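Local structure of AGR_C_1268p (Agrobacterium tumefaciens str. C58, 2GHS) at residues A[182-194]-A[232-245]. The protein probably binds a divalent metal ion such as calcium or zinc and hydrolyses sugar lactones, as a regucalcin-like member of the SMP-30/gluconolactonase family. Residues are numbered along the deposited sequence; the frame is centred on the assembly and turned at random.
Sequences NSICFSPDGTTGY and MDGSVCDAEGHIWN. With EDO (1,2-ethanediol), chain D.
Ser-183 and Ser-235 meet hydroxyl to hydroxyl, with OG of Ser-183 only 2.6 Å from OG of Ser-235. The geometry fits a hydrogen bond in either direction. With chi1 at -169°, the Ser-183 hydroxyl swings away from its backbone N and towards Ser-235. ND2 of Asn-245 donates to OG of Ser-235 at 2.8 Å, with that oxygen tilted from the amide plane. The amide of Asn-245 and the two buried hydroxyls thus form a short polar chain.

Further along, Ile-243 sets its CD1 squarely over one face of the Tyr-194 ring, 3.5 Å from the ring centroid. The methyl is 6° off the ring normal, a CH-pi contact. SG of Cys-185 packs 4.0 Å from CB of Cys-237. Pro-188 lays its CG against the turn 238-241, 3.4 Å from O of Ala-239.

Strands 182-186 and 232-237 run nearly parallel. Direct backbone bonding is slight: Ser-183 N reaches Asp-233 O in a weak bond. Water 1 accepts from Ser-235 N and probably donates to Ile-184 O; water 2 joins Tyr-194 OH to Gly-241 O. These strands belong to adjacent sheets of a beta-propeller.

At the end that holds the predicted metal site, ND2 of Asn-182 lies 3.5 Å from OD1 of Asp-233, with amide and carboxylate planes 26° apart. ND2 also bonds O2 of 1,2-ethanediol, probably from the crystallisation liquor, which Glu-52, Arg-135 and Asn-137 hold too. Asn-182, Asp-233 and Glu-52 are predicted metal ligands, and Asp-233 is the predicted proton donor/acceptor. Carboxylate and amide oxygens suit a divalent cation, though Asn-182 here turns ND2 to the diol, whose hydroxyls may mimic a substrate's.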
loop_
_atom_site.group_PDB
_atom_site.type_symbol
_atom_site.label_atom_id
_atom_site.label_comp_id
_atom_site.label_asym_id
_atom_site.label_seq_id
_atom_site.Cartn_x
_atom_site.Cartn_y
_atom_site.Cartn_z
ATOM N N ASN A 182 2.573 -6.046 5.660
ATOM C CA ASN A 182 2.553 -4.621 5.321
ATOM C C ASN A 182 3.926 -4.142 4.933
ATOM O O ASN A 182 4.871 -4.941 4.822
ATOM C CB ASN A 182 1.984 -3.844 6.534
ATOM C CG ASN A 182 0.642 -3.187 6.261
ATOM O OD1 ASN A 182 0.454 -2.577 5.201
ATOM N ND2 ASN A 182 -0.258 -3.201 7.280
ATOM N N SER A 183 4.032 -2.836 4.702
ATOM C CA SER A 183 5.295 -2.172 4.335
ATOM C C SER A 183 6.045 -2.757 3.198
ATOM O O SER A 183 7.268 -2.656 3.138
ATOM C CB SER A 183 6.204 -2.071 5.566
ATOM O OG SER A 183 7.339 -1.212 5.343
ATOM N N ILE A 184 5.326 -3.388 2.272
ATOM C CA ILE A 184 5.980 -3.968 1.093
ATOM C C ILE A 184 6.453 -2.885 0.139
ATOM O O ILE A 184 5.670 -2.030 -0.331
ATOM C CB ILE A 184 5.043 -4.957 0.386
ATOM C CG1 ILE A 184 4.694 -6.144 1.317
ATOM C CG2 ILE A 184 5.695 -5.462 -0.868
ATOM C CD1 ILE A 184 3.604 -7.019 0.708
ATOM N N CYS A 185 7.764 -2.875 -0.101
ATOM C CA CYS A 185 8.342 -1.953 -1.058
ATOM C C CYS A 185 9.748 -2.409 -1.407
ATOM O O CYS A 185 10.239 -3.400 -0.888
ATOM C CB CYS A 185 8.353 -0.506 -0.508
ATOM S SG CYS A 185 9.284 -0.280 0.981
ATOM N N PHE A 186 10.379 -1.721 -2.342
ATOM C CA PHE A 186 11.611 -2.176 -2.946
ATOM C C PHE A 186 12.646 -1.066 -3.101
ATOM O O PHE A 186 12.308 0.086 -3.322
ATOM C CB PHE A 186 11.340 -2.805 -4.336
ATOM C CG PHE A 186 10.323 -3.893 -4.269
ATOM C CD1 PHE A 186 10.649 -5.143 -3.779
ATOM C CD2 PHE A 186 9.026 -3.649 -4.661
ATOM C CE1 PHE A 186 9.656 -6.131 -3.662
ATOM C CE2 PHE A 186 8.025 -4.603 -4.562
ATOM C CZ PHE A 186 8.327 -5.861 -4.050
ATOM N N SER A 187 13.917 -1.427 -3.016
ATOM C CA SER A 187 15.006 -0.480 -3.197
ATOM C C SER A 187 15.074 0.027 -4.629
ATOM O O SER A 187 14.519 -0.619 -5.547
ATOM C CB SER A 187 16.309 -1.148 -2.790
ATOM O OG SER A 187 16.674 -2.152 -3.706
ATOM N N PRO A 188 15.785 1.142 -4.858
ATOM C CA PRO A 188 15.818 1.729 -6.184
ATOM C C PRO A 188 16.311 0.818 -7.294
ATOM O O PRO A 188 15.795 0.880 -8.400
ATOM C CB PRO A 188 16.758 2.934 -6.016
ATOM C CG PRO A 188 16.558 3.344 -4.597
ATOM C CD PRO A 188 16.497 1.997 -3.868
ATOM N N ASP A 189 17.240 -0.090 -6.998
ATOM C CA ASP A 189 17.711 -0.974 -8.053
ATOM C C ASP A 189 16.999 -2.307 -8.106
ATOM O O ASP A 189 17.378 -3.139 -8.916
ATOM C CB ASP A 189 19.204 -1.121 -7.997
ATOM C CG ASP A 189 19.697 -1.848 -6.791
ATOM O OD1 ASP A 189 18.918 -2.317 -5.945
ATOM O OD2 ASP A 189 20.950 -1.902 -6.667
ATOM N N GLY A 190 15.964 -2.501 -7.287
ATOM C CA GLY A 190 15.198 -3.763 -7.304
ATOM C C GLY A 190 15.872 -4.945 -6.618
ATOM O O GLY A 190 15.333 -6.144 -6.675
ATOM N N THR A 191 17.012 -4.690 -5.984
ATOM C CA THR A 191 17.811 -5.754 -5.376
ATOM C C THR A 191 17.519 -6.054 -3.891
ATOM O O THR A 191 18.092 -7.018 -3.330
ATOM C CB THR A 191 19.308 -5.505 -5.535
ATOM O OG1 THR A 191 19.643 -4.274 -4.891
ATOM C CG2 THR A 191 19.699 -5.455 -6.983
ATOM N N THR A 192 16.662 -5.231 -3.261
ATOM C CA THR A 192 16.218 -5.466 -1.895
ATOM C C THR A 192 14.717 -5.267 -1.819
ATOM O O THR A 192 14.167 -4.305 -2.380
ATOM C CB THR A 192 16.906 -4.508 -0.906
ATOM O OG1 THR A 192 18.323 -4.710 -0.970
ATOM C CG2 THR A 192 16.496 -4.749 0.524
ATOM N N GLY A 193 14.067 -6.172 -1.108
ATOM C CA GLY A 193 12.681 -6.009 -0.751
ATOM C C GLY A 193 12.534 -5.819 0.727
ATOM O O GLY A 193 13.373 -6.271 1.527
ATOM N N TYR A 194 11.461 -5.131 1.097
ATOM C CA TYR A 194 11.132 -4.856 2.480
ATOM C C TYR A 194 9.700 -5.293 2.778
ATOM O O TYR A 194 8.839 -5.265 1.907
ATOM C CB TYR A 194 11.245 -3.353 2.785
ATOM C CG TYR A 194 12.594 -2.756 2.433
ATOM C CD1 TYR A 194 13.663 -2.893 3.276
ATOM C CD2 TYR A 194 12.775 -2.020 1.262
ATOM C CE1 TYR A 194 14.893 -2.394 2.962
ATOM C CE2 TYR A 194 13.977 -1.454 0.946
ATOM C CZ TYR A 194 15.060 -1.650 1.791
ATOM O OH TYR A 194 16.288 -1.091 1.508
HETATM N N MSE A 232 3.362 -0.393 11.954
HETATM C CA MSE A 232 3.953 -0.087 10.648
HETATM C C MSE A 232 3.016 -0.627 9.582
HETATM O O MSE A 232 2.799 -1.844 9.479
HETATM C CB MSE A 232 5.343 -0.675 10.500
HETATM C CG MSE A 232 6.307 -0.128 11.509
HETATM SE SE MSE A 232 8.113 -0.843 11.185
HETATM C CE MSE A 232 8.801 0.592 10.074
ATOM N N ASP A 233 2.441 0.293 8.797
ATOM C CA ASP A 233 1.474 -0.088 7.775
ATOM C C ASP A 233 2.147 0.003 6.387
ATOM O O ASP A 233 3.253 -0.497 6.229
ATOM C CB ASP A 233 0.203 0.791 7.905
ATOM C CG ASP A 233 -0.885 0.132 8.713
ATOM O OD1 ASP A 233 -0.572 -0.619 9.681
ATOM O OD2 ASP A 233 -2.058 0.370 8.380
ATOM N N GLY A 234 1.504 0.625 5.379
ATOM C CA GLY A 234 2.069 0.657 4.035
ATOM C C GLY A 234 3.282 1.544 3.941
ATOM O O GLY A 234 3.458 2.477 4.751
ATOM N N SER A 235 4.150 1.196 2.990
ATOM C CA SER A 235 5.365 1.955 2.712
ATOM C C SER A 235 5.695 2.113 1.250
ATOM O O SER A 235 5.376 1.243 0.433
ATOM C CB SER A 235 6.579 1.280 3.331
ATOM O OG SER A 235 6.492 1.219 4.748
ATOM N N VAL A 236 6.372 3.220 0.966
ATOM C CA VAL A 236 7.048 3.439 -0.330
ATOM C C VAL A 236 8.529 3.666 -0.066
ATOM O O VAL A 236 8.948 3.935 1.036
ATOM C CB VAL A 236 6.440 4.560 -1.169
ATOM C CG1 VAL A 236 5.023 4.202 -1.616
ATOM C CG2 VAL A 236 6.490 5.895 -0.427
ATOM N N CYS A 237 9.317 3.499 -1.108
ATOM C CA CYS A 237 10.750 3.652 -1.057
ATOM C C CYS A 237 11.134 4.659 -2.161
ATOM O O CYS A 237 10.774 4.487 -3.344
ATOM C CB CYS A 237 11.409 2.291 -1.221
ATOM S SG CYS A 237 13.188 2.292 -1.055
ATOM N N ASP A 238 11.778 5.768 -1.764
ATOM C CA ASP A 238 12.060 6.829 -2.717
ATOM C C ASP A 238 13.325 6.559 -3.581
ATOM O O ASP A 238 13.936 5.502 -3.510
ATOM C CB ASP A 238 12.073 8.212 -2.035
ATOM C CG ASP A 238 13.264 8.441 -1.137
ATOM O OD1 ASP A 238 14.285 7.727 -1.263
ATOM O OD2 ASP A 238 13.204 9.388 -0.272
ATOM N N ALA A 239 13.678 7.528 -4.423
ATOM C CA ALA A 239 14.712 7.314 -5.422
ATOM C C ALA A 239 16.075 7.189 -4.765
ATOM O O ALA A 239 17.000 6.664 -5.388
ATOM C CB ALA A 239 14.735 8.453 -6.417
ATOM N N GLU A 240 16.208 7.715 -3.546
ATOM C CA GLU A 240 17.438 7.600 -2.755
ATOM C C GLU A 240 17.479 6.337 -1.899
ATOM O O GLU A 240 18.513 6.053 -1.293
ATOM C CB GLU A 240 17.556 8.760 -1.793
ATOM C CG GLU A 240 18.035 9.980 -2.403
ATOM C CD GLU A 240 18.395 11.007 -1.311
ATOM O OE1 GLU A 240 18.374 10.675 -0.056
ATOM O OE2 GLU A 240 18.703 12.130 -1.745
ATOM N N GLY A 241 16.382 5.595 -1.813
ATOM C CA GLY A 241 16.295 4.394 -1.027
ATOM C C GLY A 241 15.717 4.579 0.359
ATOM O O GLY A 241 15.679 3.605 1.113
ATOM N N HIS A 242 15.275 5.791 0.728
ATOM C CA HIS A 242 14.605 5.992 2.021
ATOM C C HIS A 242 13.256 5.323 1.994
ATOM O O HIS A 242 12.536 5.366 0.986
ATOM C CB HIS A 242 14.420 7.482 2.348
ATOM C CG HIS A 242 15.683 8.192 2.719
ATOM N ND1 HIS A 242 15.695 9.389 3.437
ATOM C CD2 HIS A 242 16.970 7.936 2.395
ATOM C CE1 HIS A 242 16.940 9.782 3.597
ATOM N NE2 HIS A 242 17.738 8.926 2.972
ATOM N N ILE A 243 12.851 4.776 3.141
ATOM C CA ILE A 243 11.519 4.178 3.320
ATOM C C ILE A 243 10.610 5.186 4.004
ATOM O O ILE A 243 10.987 5.789 5.011
ATOM C CB ILE A 243 11.632 2.856 4.116
ATOM C CG1 ILE A 243 12.435 1.824 3.297
ATOM C CG2 ILE A 243 10.244 2.386 4.550
ATOM C CD1 ILE A 243 12.718 0.574 4.020
ATOM N N TRP A 244 9.410 5.366 3.438
ATOM C CA TRP A 244 8.410 6.243 3.966
ATOM C C TRP A 244 7.227 5.353 4.365
ATOM O O TRP A 244 6.605 4.746 3.499
ATOM C CB TRP A 244 7.968 7.252 2.906
ATOM C CG TRP A 244 9.046 8.203 2.441
ATOM C CD1 TRP A 244 10.159 7.901 1.731
ATOM C CD2 TRP A 244 9.098 9.608 2.702
ATOM N NE1 TRP A 244 10.889 9.056 1.498
ATOM C CE2 TRP A 244 10.248 10.109 2.086
ATOM C CE3 TRP A 244 8.250 10.502 3.351
ATOM C CZ2 TRP A 244 10.593 11.486 2.117
ATOM C CZ3 TRP A 244 8.582 11.873 3.378
ATOM C CH2 TRP A 244 9.751 12.328 2.782
ATOM N N ASN A 245 6.981 5.241 5.662
ATOM C CA ASN A 245 6.044 4.267 6.256
ATOM C C ASN A 245 4.902 4.953 6.998
ATOM O O ASN A 245 5.158 5.765 7.919
ATOM C CB ASN A 245 6.805 3.361 7.246
ATOM C CG ASN A 245 5.900 2.424 7.978
ATOM O OD1 ASN A 245 5.798 2.476 9.219
ATOM N ND2 ASN A 245 5.235 1.540 7.233
HETATM C C1 EDO D . -4.877 -3.744 7.821
HETATM O O1 EDO D . -5.728 -3.693 6.671
HETATM C C2 EDO D . -3.907 -2.560 7.709
HETATM O O2 EDO D . -3.081 -2.669 6.526
HETATM O O HOH W 1 3.391 -0.989 1.122
HETATM O O HOH W 2 16.395 1.123 -0.117
#